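Local coordinates for protein aminoglycoside N(3)-acetyltransferase (Enterobacter cloacae, PDB 6NP3) that transfers an acetyl group from acetyl-CoA to the 3-amino group of 2-deoxystreptamine antibiotics such as gentamicin, and so probably confers resistance to them, at residues Ser6-Gln11 with Gly239-Ala244; Pro117-Ala122 with Gly138-Pro143; Glu174-Ile179 with Phe257-Leu262. One frame throughout, in Å; residues are numbered along the deposited sequence.

From the N terminus, helix 5-15 supplies Ser6-Gln11, whose partner Gly239-Ala244 lies 228 residues further on; interaction 1 thus closes a loop around most of the chain, at the edge strand 237-241 of the mixed sheet. Nested inside that loop is interaction 2, a short closure in which the lead-in to strand 121-124 of the same sheet meets the loop 138-143 beside bound gentamicin. Interaction 3 opens after interaction 2 has closed and joins the end of helix 170-176 to the C-terminal helix 251-265; its segments alternate with those of interaction 1. Interactions 2 and 3 touch, Pro143 CG lying 3.7 Å from Val176 CG1, whereas interaction 1 stands apart.

Interaction 1: residues Ser6-Gln11 with Gly239-Ala244; sequences SELVRQ and GPVGGA
Gln11 reaches from helix 5-15 to Gly242 in the type II' turn Val241-Ala244, which closes a beta hairpin between the edge strand 237-241 of the mixed sheet and its antiparallel neighbour 244-250. The helix runs roughly antiparallel to the edge strand, at 153°, and the turn receives the amide end of Gln11. Gly242 N donates to Gln11 OE1 at 2.8 Å, approaching with the donor tilted 33° from the carbonyl plane of the amide. A longer, weak bond from Gln11 NE2 to Gly242 O, 3.5 Å, accompanies it, so both polar atoms of one amide address the same glycine. Extension at chi2 (173°) puts Gln11 CD near Gly242 N.

The close-packed side belongs to Leu8. Its CD2 methyl lies 3.4 Å from Gly242 N and also meets Val241 CG1, and the Leu8 side chain also touches Thr41 and Ala45 of helix 39-50; Val241 in turn rests on Ile160. The exposed Pro240 ring is held more loosely, its CB and CG both 4.0 Å from Gln11 NE2. Nearby the two backbones are joined through a water, which donates to Gln11 O at 2.8 Å and to Pro240 O at 2.7 Å.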
ATOM      1  N   SER A   6       6.265  22.856   8.585  0.61 20.32           N
ATOM      2  CA  SER A   6       6.505  22.849  10.024  0.61 20.41           C
ATOM      3  C   SER A   6       5.255  22.463  10.804  0.61 20.37           C
ATOM      4  O   SER A   6       5.331  21.703  11.776  0.61 19.59           O
ATOM      5  CB  SER A   6       7.000  24.225  10.481  0.61 21.24           C
ATOM      6  OG  SER A   6       7.012  24.340  11.896  0.61 22.40           O
ATOM      7  N   GLU A   7       4.099  23.014  10.435  1.00 20.55           N
ATOM      8  CA  GLU A   7       2.876  22.679  11.156  1.00 22.59           C
ATOM      9  C   GLU A   7       2.563  21.192  11.027  1.00 19.47           C
ATOM     10  O   GLU A   7       2.198  20.530  12.009  1.00 18.48           O
ATOM     11  CB  GLU A   7       1.711  23.492  10.599  1.00 26.80           C
ATOM     12  CG  GLU A   7       1.710  24.973  10.977  1.00 33.26           C
ATOM     13  CD  GLU A   7       0.619  25.755  10.268  1.00 39.31           C
ATOM     14  OE1 GLU A   7       0.533  25.690   9.027  1.00 39.04           O
ATOM     15  OE2 GLU A   7      -0.161  26.439  10.959  1.00 44.63           O
ATOM     16  N   LEU A   8       2.707  20.653   9.816  1.00 17.10           N
ATOM     17  CA  LEU A   8       2.458  19.229   9.621  1.00 15.76           C
ATOM     18  C   LEU A   8       3.409  18.380  10.446  1.00 15.38           C
ATOM     19  O   LEU A   8       2.992  17.366  11.028  1.00 15.23           O
ATOM     20  CB  LEU A   8       2.571  18.877   8.149  1.00 15.96           C
ATOM     21  CG  LEU A   8       1.578  19.582   7.235  1.00 17.57           C
ATOM     22  CD1 LEU A   8       1.850  19.218   5.790  1.00 19.63           C
ATOM     23  CD2 LEU A   8       0.136  19.251   7.572  1.00 17.95           C
ATOM     24  N   VAL A   9       4.689  18.746  10.491  1.00 15.26           N
ATOM     25  CA  VAL A   9       5.644  17.969  11.266  1.00 15.61           C
ATOM     26  C   VAL A   9       5.246  17.935  12.736  1.00 15.70           C
ATOM     27  O   VAL A   9       5.342  16.897  13.399  1.00 16.07           O
ATOM     28  CB  VAL A   9       7.074  18.504  11.054  1.00 16.47           C
ATOM     29  CG1 VAL A   9       7.994  17.797  11.994  1.00 18.56           C
ATOM     30  CG2 VAL A   9       7.496  18.295   9.625  1.00 17.29           C
ATOM     31  N   ARG A  10       4.851  19.088  13.289  1.00 16.31           N
ATOM     32  CA  ARG A  10       4.469  19.107  14.693  1.00 17.07           C
ATOM     33  C   ARG A  10       3.218  18.273  14.916  1.00 16.94           C
ATOM     34  O   ARG A  10       3.095  17.600  15.941  1.00 16.72           O
ATOM     35  CB  ARG A  10       4.276  20.541  15.194  1.00 18.96           C
ATOM     36  CG  ARG A  10       5.483  21.448  14.978  1.00 21.82           C
ATOM     37  CD  ARG A  10       6.784  20.838  15.483  1.00 23.42           C
ATOM     38  NE  ARG A  10       6.845  20.718  16.941  1.00 23.54           N
ATOM     39  CZ  ARG A  10       7.758  20.010  17.592  1.00 25.63           C
ATOM     40  NH1 ARG A  10       8.687  19.343  16.923  1.00 27.76           N
ATOM     41  NH2 ARG A  10       7.734  19.957  18.915  1.00 27.07           N
ATOM     42  N   GLN A  11       2.261  18.330  13.984  1.00 16.01           N
ATOM     43  CA  GLN A  11       1.080  17.475  14.091  1.00 16.29           C
ATOM     44  C   GLN A  11       1.436  15.987  14.033  1.00 15.11           C
ATOM     45  O   GLN A  11       0.850  15.177  14.763  1.00 15.24           O
ATOM     46  CB  GLN A  11       0.100  17.801  12.970  1.00 16.17           C
ATOM     47  CG  GLN A  11      -0.649  19.098  13.131  1.00 17.49           C
ATOM     48  CD  GLN A  11      -1.472  19.428  11.923  1.00 17.96           C
ATOM     49  OE1 GLN A  11      -1.053  19.194  10.807  1.00 18.48           O
ATOM     50  NE2 GLN A  11      -2.665  19.961  12.138  1.00 19.81           N
ATOM     51  N   GLY A 239      -5.680  12.198  15.771  1.00 17.46           N
ATOM     52  CA  GLY A 239      -5.440  13.617  15.774  1.00 18.22           C
ATOM     53  C   GLY A 239      -5.354  14.162  14.373  1.00 17.73           C
ATOM     54  O   GLY A 239      -5.358  13.398  13.400  1.00 17.73           O
ATOM     55  N   PRO A 240      -5.245  15.486  14.235  1.00 17.71           N
ATOM     56  CA  PRO A 240      -5.270  16.092  12.900  1.00 18.33           C
ATOM     57  C   PRO A 240      -3.901  16.031  12.244  1.00 17.47           C
ATOM     58  O   PRO A 240      -2.869  16.177  12.906  1.00 17.70           O
ATOM     59  CB  PRO A 240      -5.636  17.557  13.194  1.00 18.87           C
ATOM     60  CG  PRO A 240      -5.070  17.796  14.558  1.00 19.67           C
ATOM     61  CD  PRO A 240      -5.313  16.507  15.301  1.00 19.10           C
ATOM     62  N   VAL A 241      -3.900  15.864  10.926  1.00 17.10           N
ATOM     63  CA  VAL A 241      -2.761  16.184  10.073  1.00 17.03           C
ATOM     64  C   VAL A 241      -3.326  17.055   8.966  1.00 17.87           C
ATOM     65  O   VAL A 241      -4.234  16.624   8.242  1.00 18.22           O
ATOM     66  CB  VAL A 241      -2.091  14.924   9.500  1.00 16.53           C
ATOM     67  CG1 VAL A 241      -0.993  15.300   8.553  1.00 17.33           C
ATOM     68  CG2 VAL A 241      -1.554  14.070  10.639  1.00 16.82           C
ATOM     69  N   GLY A 242      -2.872  18.301   8.896  1.00 18.19           N
ATOM     70  CA  GLY A 242      -3.626  19.295   8.155  1.00 18.42           C
ATOM     71  C   GLY A 242      -5.030  19.341   8.712  1.00 19.85           C
ATOM     72  O   GLY A 242      -5.244  19.344   9.927  1.00 20.41           O
ATOM     73  N   GLY A 243      -6.006  19.342   7.823  1.00 20.57           N
ATOM     74  CA  GLY A 243      -7.397  19.278   8.215  1.00 21.28           C
ATOM     75  C   GLY A 243      -7.973  17.886   8.368  1.00 21.86           C
ATOM     76  O   GLY A 243      -9.182  17.752   8.592  1.00 23.54           O
ATOM     77  N   ALA A 244      -7.157  16.843   8.269  1.00 19.94           N
ATOM     78  CA  ALA A 244      -7.646  15.470   8.180  1.00 20.22           C
ATOM     79  C   ALA A 244      -7.572  14.761   9.520  1.00 20.80           C
ATOM     80  O   ALA A 244      -6.533  14.782  10.184  1.00 19.23           O
ATOM     81  CB  ALA A 244      -6.802  14.696   7.173  1.00 20.88           C
TER
HETATM   82  O   HOH W   1      -1.852  15.649  15.338  1.00 18.18           O

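Interaction 2: residues Pro117-Ala122 with Gly138-Pro143; sequences PDASMA and GAAYGP. With LLL ((2R,3R,4R,5R)-2-((1S,2S,3R,4S,6R)-4,6-diamino-3-((2R,3R,6S)-3-amino-6-(aminomethyl)-tetrahydro-2H-pyran-2-yloxy)-2-hydr oxycyclohexyloxy)-5-methyl-4-(methylamino)-tetrahydro-2H-pyran-3,5-diol), chain B.
Ala119 CB meets both Ala140 CB and the phenol end of Tyr141 where two loops of the antibiotic N-acetyltransferase fold come together at the gentamicin pocket, just before strand 121-124. The two CB methyls are 3.8 Å apart, and Ala119 CB reaches the Tyr141 ring obliquely. In one of its two modelled conformers, Met121 approaches that ring at its edge: the bend at chi2 (-80°) turns SD, and chi3, near anti at 167°, extends CE to 3.9 Å from Tyr141 CE1, the two side chains crossing at about a right angle. Tyr141 CG stands beside its backbone N, anti to the carbonyl carbon (chi1 -47°), and Ala140 CB lies over one face of the ring, offset toward the rim; Phe59 and His171 also meet it. With the ring so placed, Tyr141 OH accepts a hydrogen bond of 3.0 Å from LLL N12.

The Asp118 carboxylate divides its two oxygens between groups of one sugar ring. OD1 takes LLL N33 at 2.8 Å and also bonds Ser65 OG; OD2 takes the hydroxyl LLL O23 at 2.6 Å. The carboxylate would be expected to favour a charged amine at N33. One water links the two pocket residues, donating to Asp118 OD2 and lying 2.8 Å from Tyr141 OH.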
ATOM      1  N   PRO A 117       4.565  -5.046 -10.947  1.00 13.27           N
ATOM      2  CA  PRO A 117       3.987  -3.871 -11.607  1.00 14.39           C
ATOM      3  C   PRO A 117       2.655  -3.441 -11.027  1.00 15.19           C
ATOM      4  O   PRO A 117       2.407  -2.242 -10.891  1.00 19.66           O
ATOM      5  CB  PRO A 117       3.902  -4.295 -13.079  1.00 14.98           C
ATOM      6  CG  PRO A 117       4.950  -5.299 -13.237  1.00 14.94           C
ATOM      7  CD  PRO A 117       4.903  -6.087 -11.931  1.00 14.68           C
ATOM      8  N   ASP A 118       1.805  -4.387 -10.643  1.00 12.80           N
ATOM      9  CA  ASP A 118       0.489  -4.048 -10.123  1.00 12.62           C
ATOM     10  C   ASP A 118       0.522  -3.727  -8.638  1.00 12.13           C
ATOM     11  O   ASP A 118      -0.227  -2.859  -8.185  1.00 13.10           O
ATOM     12  CB  ASP A 118      -0.520  -5.169 -10.407  1.00 13.42           C
ATOM     13  CG  ASP A 118      -1.923  -4.739 -10.124  1.00 13.11           C
ATOM     14  OD1 ASP A 118      -2.457  -3.844 -10.835  1.00 13.82           O
ATOM     15  OD2 ASP A 118      -2.509  -5.267  -9.159  1.00 14.04           O
ATOM     16  N   ALA A 119       1.329  -4.452  -7.870  1.00 11.95           N
ATOM     17  CA  ALA A 119       1.458  -4.240  -6.434  1.00 12.20           C
ATOM     18  C   ALA A 119       2.624  -3.326  -6.063  1.00 11.65           C
ATOM     19  O   ALA A 119       2.999  -3.261  -4.889  1.00 11.55           O
ATOM     20  CB  ALA A 119       1.616  -5.593  -5.738  1.00 12.39           C
ATOM     21  N   SER A 120       3.100  -2.512  -6.984  1.00 11.50           N
ATOM     22  CA  SER A 120       4.372  -1.853  -6.781  1.00 11.54           C
ATOM     23  C   SER A 120       4.387  -0.977  -5.540  1.00 11.24           C
ATOM     24  O   SER A 120       3.471  -0.200  -5.284  1.00 11.63           O
ATOM     25  CB  SER A 120       4.711  -1.012  -8.001  1.00 11.75           C
ATOM     26  OG  SER A 120       6.025  -0.473  -7.922  1.00 12.87           O
ATOM     27  N   MET A 121       5.499  -1.066  -4.815  0.53 11.36           N
ATOM     28  CA  MET A 121       5.718  -0.343  -3.571  0.53 11.34           C
ATOM     29  C   MET A 121       6.931   0.572  -3.697  0.53 12.11           C
ATOM     30  O   MET A 121       7.964   0.174  -4.244  0.53 13.05           O
ATOM     31  CB  MET A 121       6.002  -1.346  -2.443  0.53 11.83           C
ATOM     32  CG  MET A 121       4.920  -2.372  -2.202  0.53 12.10           C
ATOM     33  SD  MET A 121       3.576  -1.721  -1.236  0.53 12.57           S
ATOM     34  CE  MET A 121       2.364  -3.010  -1.471  0.53 12.36           C
ATOM     35  N   ALA A 122       6.826   1.769  -3.117  1.00 11.47           N
ATOM     36  CA  ALA A 122       7.892   2.757  -3.142  1.00 11.67           C
ATOM     37  C   ALA A 122       8.396   2.943  -1.724  1.00 11.87           C
ATOM     38  O   ALA A 122       7.598   2.976  -0.793  1.00 12.45           O
ATOM     39  CB  ALA A 122       7.356   4.077  -3.678  1.00 13.46           C
ATOM     40  N   GLY A 138       3.140 -13.286  -7.944  1.00 14.12           N
ATOM     41  CA  GLY A 138       2.657 -14.333  -7.085  1.00 15.25           C
ATOM     42  C   GLY A 138       2.796 -14.037  -5.609  1.00 15.13           C
ATOM     43  O   GLY A 138       2.309 -14.831  -4.792  1.00 16.26           O
ATOM     44  N   ALA A 139       3.441 -12.924  -5.254  1.00 13.57           N
ATOM     45  CA  ALA A 139       3.668 -12.513  -3.877  1.00 14.39           C
ATOM     46  C   ALA A 139       3.354 -11.024  -3.743  1.00 12.76           C
ATOM     47  O   ALA A 139       4.188 -10.204  -3.360  1.00 13.87           O
ATOM     48  CB  ALA A 139       5.101 -12.808  -3.437  1.00 15.97           C
ATOM     49  N   ALA A 140       2.107 -10.657  -4.016  1.00 12.21           N
ATOM     50  CA  ALA A 140       1.769  -9.242  -4.079  1.00 11.95           C
ATOM     51  C   ALA A 140       1.818  -8.576  -2.707  1.00 11.48           C
ATOM     52  O   ALA A 140       2.509  -7.563  -2.527  1.00 12.04           O
ATOM     53  CB  ALA A 140       0.410  -9.053  -4.732  1.00 12.26           C
ATOM     54  N   TYR A 141       1.060  -9.121  -1.732  1.00 11.87           N
ATOM     55  CA  TYR A 141       0.930  -8.527  -0.408  1.00 11.61           C
ATOM     56  C   TYR A 141       1.195  -9.506   0.710  1.00 11.83           C
ATOM     57  O   TYR A 141       1.088  -9.118   1.876  1.00 13.39           O
ATOM     58  CB  TYR A 141      -0.477  -7.938  -0.195  1.00 12.43           C
ATOM     59  CG  TYR A 141      -0.897  -7.098  -1.379  1.00 12.13           C
ATOM     60  CD1 TYR A 141      -0.321  -5.854  -1.614  1.00 13.01           C
ATOM     61  CD2 TYR A 141      -1.798  -7.572  -2.313  1.00 13.44           C
ATOM     62  CE1 TYR A 141      -0.661  -5.096  -2.713  1.00 13.20           C
ATOM     63  CE2 TYR A 141      -2.138  -6.807  -3.421  1.00 13.72           C
ATOM     64  CZ  TYR A 141      -1.556  -5.578  -3.609  1.00 13.61           C
ATOM     65  OH  TYR A 141      -1.858  -4.827  -4.719  1.00 14.77           O
ATOM     66  N   GLY A 142       1.573 -10.733   0.396  1.00 12.61           N
ATOM     67  CA  GLY A 142       1.725 -11.729   1.415  1.00 13.35           C
ATOM     68  C   GLY A 142       3.167 -12.000   1.761  1.00 12.02           C
ATOM     69  O   GLY A 142       4.039 -11.134   1.608  1.00 12.66           O
ATOM     70  N   PRO A 143       3.446 -13.224   2.232  1.00 13.05           N
ATOM     71  CA  PRO A 143       4.828 -13.598   2.541  1.00 13.56           C
ATOM     72  C   PRO A 143       5.752 -13.267   1.379  1.00 12.63           C
ATOM     73  O   PRO A 143       5.407 -13.433   0.211  1.00 13.44           O
ATOM     74  CB  PRO A 143       4.742 -15.103   2.832  1.00 15.21           C
ATOM     75  CG  PRO A 143       3.321 -15.270   3.368  1.00 15.25           C
ATOM     76  CD  PRO A 143       2.489 -14.301   2.584  1.00 14.38           C
TER
HETATM   77  C11 LLL B 301     -10.362  -0.995  -3.785  0.81 25.28           C
HETATM   78  O11 LLL B 301      -9.151  -1.423  -3.107  0.81 19.54           O
HETATM   79  C21 LLL B 301     -10.775   0.338  -3.165  0.81 28.73           C
HETATM   80  N21 LLL B 301      -9.599   1.201  -3.166  0.81 30.20           N
HETATM   81  C31 LLL B 301     -11.144   0.151  -1.740  0.81 28.69           C
HETATM   82  C41 LLL B 301     -12.316  -0.816  -1.672  0.81 29.31           C
HETATM   83  C51 LLL B 301     -11.896  -2.115  -2.352  0.81 29.22           C
HETATM   84  O51 LLL B 301     -11.474  -1.874  -3.665  0.81 28.20           O
HETATM   85  C61 LLL B 301     -13.063  -3.078  -2.414  0.81 29.85           C
HETATM   86  N61 LLL B 301     -12.612  -4.297  -3.083  0.81 29.57           N
HETATM   87  C12 LLL B 301      -5.768  -3.388  -4.678  0.19 17.21           C
HETATM   88  N12 LLL B 301      -4.800  -4.352  -5.182  0.19 16.97           N
HETATM   89  C22 LLL B 301      -6.210  -3.732  -3.256  0.81 17.33           C
HETATM   90  C32 LLL B 301      -7.150  -2.637  -2.792  0.19 19.27           C
HETATM   91  N32 LLL B 301      -7.577  -2.919  -1.419  0.19 20.46           N
HETATM   92  C42 LLL B 301      -8.405  -2.512  -3.657  0.19 19.52           C
HETATM   93  C52 LLL B 301      -7.993  -2.311  -5.116  0.19 17.92           C
HETATM   94  O52 LLL B 301      -9.149  -2.390  -5.917  0.19 17.59           O
HETATM   95  C62 LLL B 301      -7.000  -3.353  -5.591  0.19 16.77           C
HETATM   96  O62 LLL B 301      -6.565  -2.990  -6.888  0.81 13.57           O
HETATM   97  C13 LLL B 301      -6.652  -3.980  -7.915  0.19 15.22           C
HETATM   98  C23 LLL B 301      -5.513  -3.690  -8.890  0.19 14.76           C
HETATM   99  O23 LLL B 301      -4.304  -3.674  -8.159  0.19 14.71           O
HETATM  100  C33 LLL B 301      -5.686  -2.300  -9.528  0.19 14.73           C
HETATM  101  N33 LLL B 301      -4.640  -2.083 -10.552  0.19 14.61           N
HETATM  102  C43 LLL B 301      -7.091  -2.222 -10.162  0.19 15.04           C
HETATM  103  O43 LLL B 301      -7.082  -3.090 -11.279  0.19 15.19           O
HETATM  104  C53 LLL B 301      -8.161  -2.645  -9.150  0.19 15.04           C
HETATM  105  O53 LLL B 301      -7.915  -3.921  -8.606  0.19 14.96           O
HETATM  106  C83 LLL B 301      -7.396  -0.785 -10.603  0.19 15.40           C
HETATM  107  C93 LLL B 301      -3.915  -0.817 -10.305  0.19 14.62           C
HETATM  108  O   HOH W   2      -1.683  -6.613  -6.843  1.00 14.42           O

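Interaction 3: residues Glu174-Ile179 with Phe257-Leu262; sequences EAVARI and FGIEWL
Leu262 packs against the chain leaving helix 170-176, and its CD1 methyl touches two residues there. CD1 lies 3.9 Å from Ala177 CB and 4.0 Å from Glu174 CA, fitting against the last turn of that helix and the first residue beyond it. Further along, the CG2 methyl of Ile179 sits 3.6 Å from Leu262 O, and its CD1 approaches Leu262 CB more distantly. Ile179 CG1 takes the crowded position between the backbone N and the carbonyl carbon (chi1 60°), leaving CG2 anti to the carbonyl carbon. At the partly exposed margin, Val176 CG2 meets Ile259 CD1 at 3.5 Å, the two branched side chains crossing obliquely.

The contact is apolar, with no hydrogen bond between the segments, and joins the helix that carries His171 to the C-terminal helix 251-265. Ala177 is where the backbone leaves helical geometry; an inverse gamma turn centred on Arg178 then brings Ile179 back to the C-terminal helix.

Outside the apolar core, polar partners hold the backbone of 174-179: Arg178 N bonds Glu263 OE2, and Lys182 NZ bonds the carbonyl oxygens of Ala175 and Ala177. Glu174 turns its CB away from Leu262's helix, and its OE2 is hydrogen-bonded to His171 ND1, positioning as a second-shell residue the imidazole whose NE2 is hydrogen-bonded to the bound gentamicin, a carboxylate-histidine-substrate chain consistent with the catalytic triad described for this enzyme.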
ATOM      1  N   GLU A 174      -5.053 -11.665   4.820  1.00 11.97           N
ATOM      2  CA  GLU A 174      -5.853 -12.469   3.914  1.00 12.54           C
ATOM      3  C   GLU A 174      -5.014 -13.569   3.285  1.00 12.04           C
ATOM      4  O   GLU A 174      -5.477 -14.703   3.131  1.00 13.11           O
ATOM      5  CB  GLU A 174      -6.467 -11.562   2.842  1.00 12.27           C
ATOM      6  CG  GLU A 174      -7.473 -10.557   3.344  1.00 12.50           C
ATOM      7  CD  GLU A 174      -8.112  -9.741   2.286  1.00 13.77           C
ATOM      8  OE1 GLU A 174      -9.244  -9.305   2.530  1.00 17.79           O
ATOM      9  OE2 GLU A 174      -7.493  -9.471   1.248  1.00 14.48           O
ATOM     10  N   ALA A 175      -3.778 -13.240   2.897  1.00 12.10           N
ATOM     11  CA  ALA A 175      -2.901 -14.198   2.247  1.00 11.63           C
ATOM     12  C   ALA A 175      -2.586 -15.364   3.157  1.00 12.03           C
ATOM     13  O   ALA A 175      -2.597 -16.510   2.700  1.00 12.33           O
ATOM     14  CB  ALA A 175      -1.616 -13.509   1.839  1.00 12.28           C
ATOM     15  N   VAL A 176      -2.384 -15.111   4.450  1.00 11.95           N
ATOM     16  CA  VAL A 176      -1.954 -16.183   5.338  1.00 12.50           C
ATOM     17  C   VAL A 176      -3.096 -16.834   6.110  1.00 12.64           C
ATOM     18  O   VAL A 176      -2.877 -17.868   6.769  1.00 13.94           O
ATOM     19  CB  VAL A 176      -0.831 -15.766   6.308  1.00 12.69           C
ATOM     20  CG1 VAL A 176       0.374 -15.215   5.537  1.00 13.98           C
ATOM     21  CG2 VAL A 176      -1.315 -14.771   7.358  1.00 12.86           C
ATOM     22  N   ALA A 177      -4.296 -16.291   6.040  1.00 12.95           N
ATOM     23  CA  ALA A 177      -5.386 -16.818   6.848  1.00 13.31           C
ATOM     24  C   ALA A 177      -5.701 -18.264   6.475  1.00 13.32           C
ATOM     25  O   ALA A 177      -5.862 -18.606   5.304  1.00 13.77           O
ATOM     26  CB  ALA A 177      -6.623 -15.951   6.665  1.00 14.68           C
ATOM     27  N   ARG A 178      -5.854 -19.108   7.499  1.00 13.37           N
ATOM     28  CA  ARG A 178      -6.106 -20.537   7.313  1.00 14.42           C
ATOM     29  C   ARG A 178      -7.614 -20.758   7.245  1.00 15.67           C
ATOM     30  O   ARG A 178      -8.264 -21.200   8.199  1.00 17.57           O
ATOM     31  CB  ARG A 178      -5.503 -21.319   8.470  1.00 14.97           C
ATOM     32  CG  ARG A 178      -4.018 -21.242   8.539  1.00 14.50           C
ATOM     33  CD  ARG A 178      -3.492 -21.765   9.853  1.00 15.65           C
ATOM     34  NE  ARG A 178      -2.040 -21.831   9.872  1.00 15.37           N
ATOM     35  CZ  ARG A 178      -1.325 -22.168  10.933  1.00 15.18           C
ATOM     36  NH1 ARG A 178      -1.900 -22.450  12.082  1.00 16.01           N
ATOM     37  NH2 ARG A 178      -0.022 -22.231  10.824  1.00 15.85           N
ATOM     38  N   ILE A 179      -8.189 -20.352   6.120  1.00 15.17           N
ATOM     39  CA  ILE A 179      -9.631 -20.385   5.931  1.00 16.16           C
ATOM     40  C   ILE A 179      -9.930 -21.032   4.594  1.00 17.48           C
ATOM     41  O   ILE A 179      -9.112 -21.018   3.671  1.00 17.10           O
ATOM     42  CB  ILE A 179     -10.288 -18.994   6.004  1.00 16.65           C
ATOM     43  CG1 ILE A 179      -9.738 -18.056   4.918  1.00 17.65           C
ATOM     44  CG2 ILE A 179     -10.101 -18.424   7.392  1.00 17.39           C
ATOM     45  CD1 ILE A 179     -10.390 -16.662   4.962  1.00 18.15           C
ATOM     46  N   PHE A 257      -4.528  -9.169  14.443  1.00 13.70           N
ATOM     47  CA  PHE A 257      -5.955  -9.102  14.713  1.00 13.92           C
ATOM     48  C   PHE A 257      -6.736  -9.589  13.510  1.00 13.43           C
ATOM     49  O   PHE A 257      -7.721 -10.331  13.651  1.00 13.93           O
ATOM     50  CB  PHE A 257      -6.324  -7.667  15.071  1.00 14.09           C
ATOM     51  CG  PHE A 257      -7.800  -7.437  15.267  1.00 15.16           C
ATOM     52  CD1 PHE A 257      -8.608  -7.111  14.197  1.00 15.61           C
ATOM     53  CD2 PHE A 257      -8.374  -7.528  16.519  1.00 17.23           C
ATOM     54  CE1 PHE A 257      -9.956  -6.888  14.361  1.00 16.50           C
ATOM     55  CE2 PHE A 257      -9.739  -7.314  16.671  1.00 18.59           C
ATOM     56  CZ  PHE A 257     -10.504  -6.956  15.613  1.00 18.14           C
ATOM     57  N   GLY A 258      -6.303  -9.216  12.308  1.00 13.15           N
ATOM     58  CA  GLY A 258      -7.045  -9.599  11.118  1.00 13.21           C
ATOM     59  C   GLY A 258      -6.957 -11.076  10.788  1.00 12.39           C
ATOM     60  O   GLY A 258      -7.947 -11.686  10.352  1.00 12.98           O
ATOM     61  N   ILE A 259      -5.798 -11.691  11.026  1.00 12.19           N
ATOM     62  CA  ILE A 259      -5.677 -13.142  10.881  1.00 12.96           C
ATOM     63  C   ILE A 259      -6.653 -13.837  11.824  1.00 13.82           C
ATOM     64  O   ILE A 259      -7.375 -14.769  11.442  1.00 14.63           O
ATOM     65  CB  ILE A 259      -4.225 -13.591  11.130  1.00 12.70           C
ATOM     66  CG1 ILE A 259      -3.303 -12.994  10.059  1.00 12.79           C
ATOM     67  CG2 ILE A 259      -4.113 -15.114  11.185  1.00 14.09           C
ATOM     68  CD1 ILE A 259      -1.834 -13.100  10.424  1.00 13.77           C
ATOM     69  N   GLU A 260      -6.628 -13.437  13.095  1.00 14.12           N
ATOM     70  CA  GLU A 260      -7.543 -14.013  14.076  1.00 15.98           C
ATOM     71  C   GLU A 260      -8.997 -13.782  13.676  1.00 15.16           C
ATOM     72  O   GLU A 260      -9.845 -14.672  13.844  1.00 16.09           O
ATOM     73  CB  GLU A 260      -7.256 -13.430  15.461  1.00 17.62           C
ATOM     74  CG  GLU A 260      -5.901 -13.783  15.997  1.00 25.95           C
ATOM     75  CD  GLU A 260      -5.558 -13.085  17.303  1.00 35.50           C
ATOM     76  OE1 GLU A 260      -6.462 -12.537  17.965  1.00 36.70           O
ATOM     77  OE2 GLU A 260      -4.365 -13.087  17.671  1.00 37.77           O
ATOM     78  N   TRP A 261      -9.312 -12.600  13.159  1.00 15.17           N
ATOM     79  CA  TRP A 261     -10.682 -12.238  12.816  1.00 15.13           C
ATOM     80  C   TRP A 261     -11.206 -13.151  11.720  1.00 14.82           C
ATOM     81  O   TRP A 261     -12.315 -13.697  11.819  1.00 16.00           O
ATOM     82  CB  TRP A 261     -10.692 -10.776  12.364  1.00 15.46           C
ATOM     83  CG  TRP A 261     -11.996 -10.112  12.140  1.00 15.69           C
ATOM     84  CD1 TRP A 261     -12.625  -9.266  13.008  1.00 16.68           C
ATOM     85  CD2 TRP A 261     -12.806 -10.153  10.960  1.00 16.17           C
ATOM     86  NE1 TRP A 261     -13.786  -8.794  12.454  1.00 17.52           N
ATOM     87  CE2 TRP A 261     -13.925  -9.329  11.200  1.00 17.67           C
ATOM     88  CE3 TRP A 261     -12.709 -10.822   9.731  1.00 16.36           C
ATOM     89  CZ2 TRP A 261     -14.923  -9.139  10.254  1.00 18.38           C
ATOM     90  CZ3 TRP A 261     -13.702 -10.631   8.795  1.00 17.79           C
ATOM     91  CH2 TRP A 261     -14.798  -9.802   9.066  1.00 18.75           C
ATOM     92  N   LEU A 262     -10.415 -13.332  10.660  1.00 14.15           N
ATOM     93  CA  LEU A 262     -10.791 -14.217   9.569  1.00 14.63           C
ATOM     94  C   LEU A 262     -10.904 -15.660  10.041  1.00 14.79           C
ATOM     95  O   LEU A 262     -11.865 -16.359   9.693  1.00 15.54           O
ATOM     96  CB  LEU A 262      -9.774 -14.116   8.434  1.00 14.15           C
ATOM     97  CG  LEU A 262      -9.828 -12.800   7.665  1.00 14.34           C
ATOM     98  CD1 LEU A 262      -8.558 -12.627   6.852  1.00 15.39           C
ATOM     99  CD2 LEU A 262     -11.072 -12.690   6.785  1.00 15.49           C
TER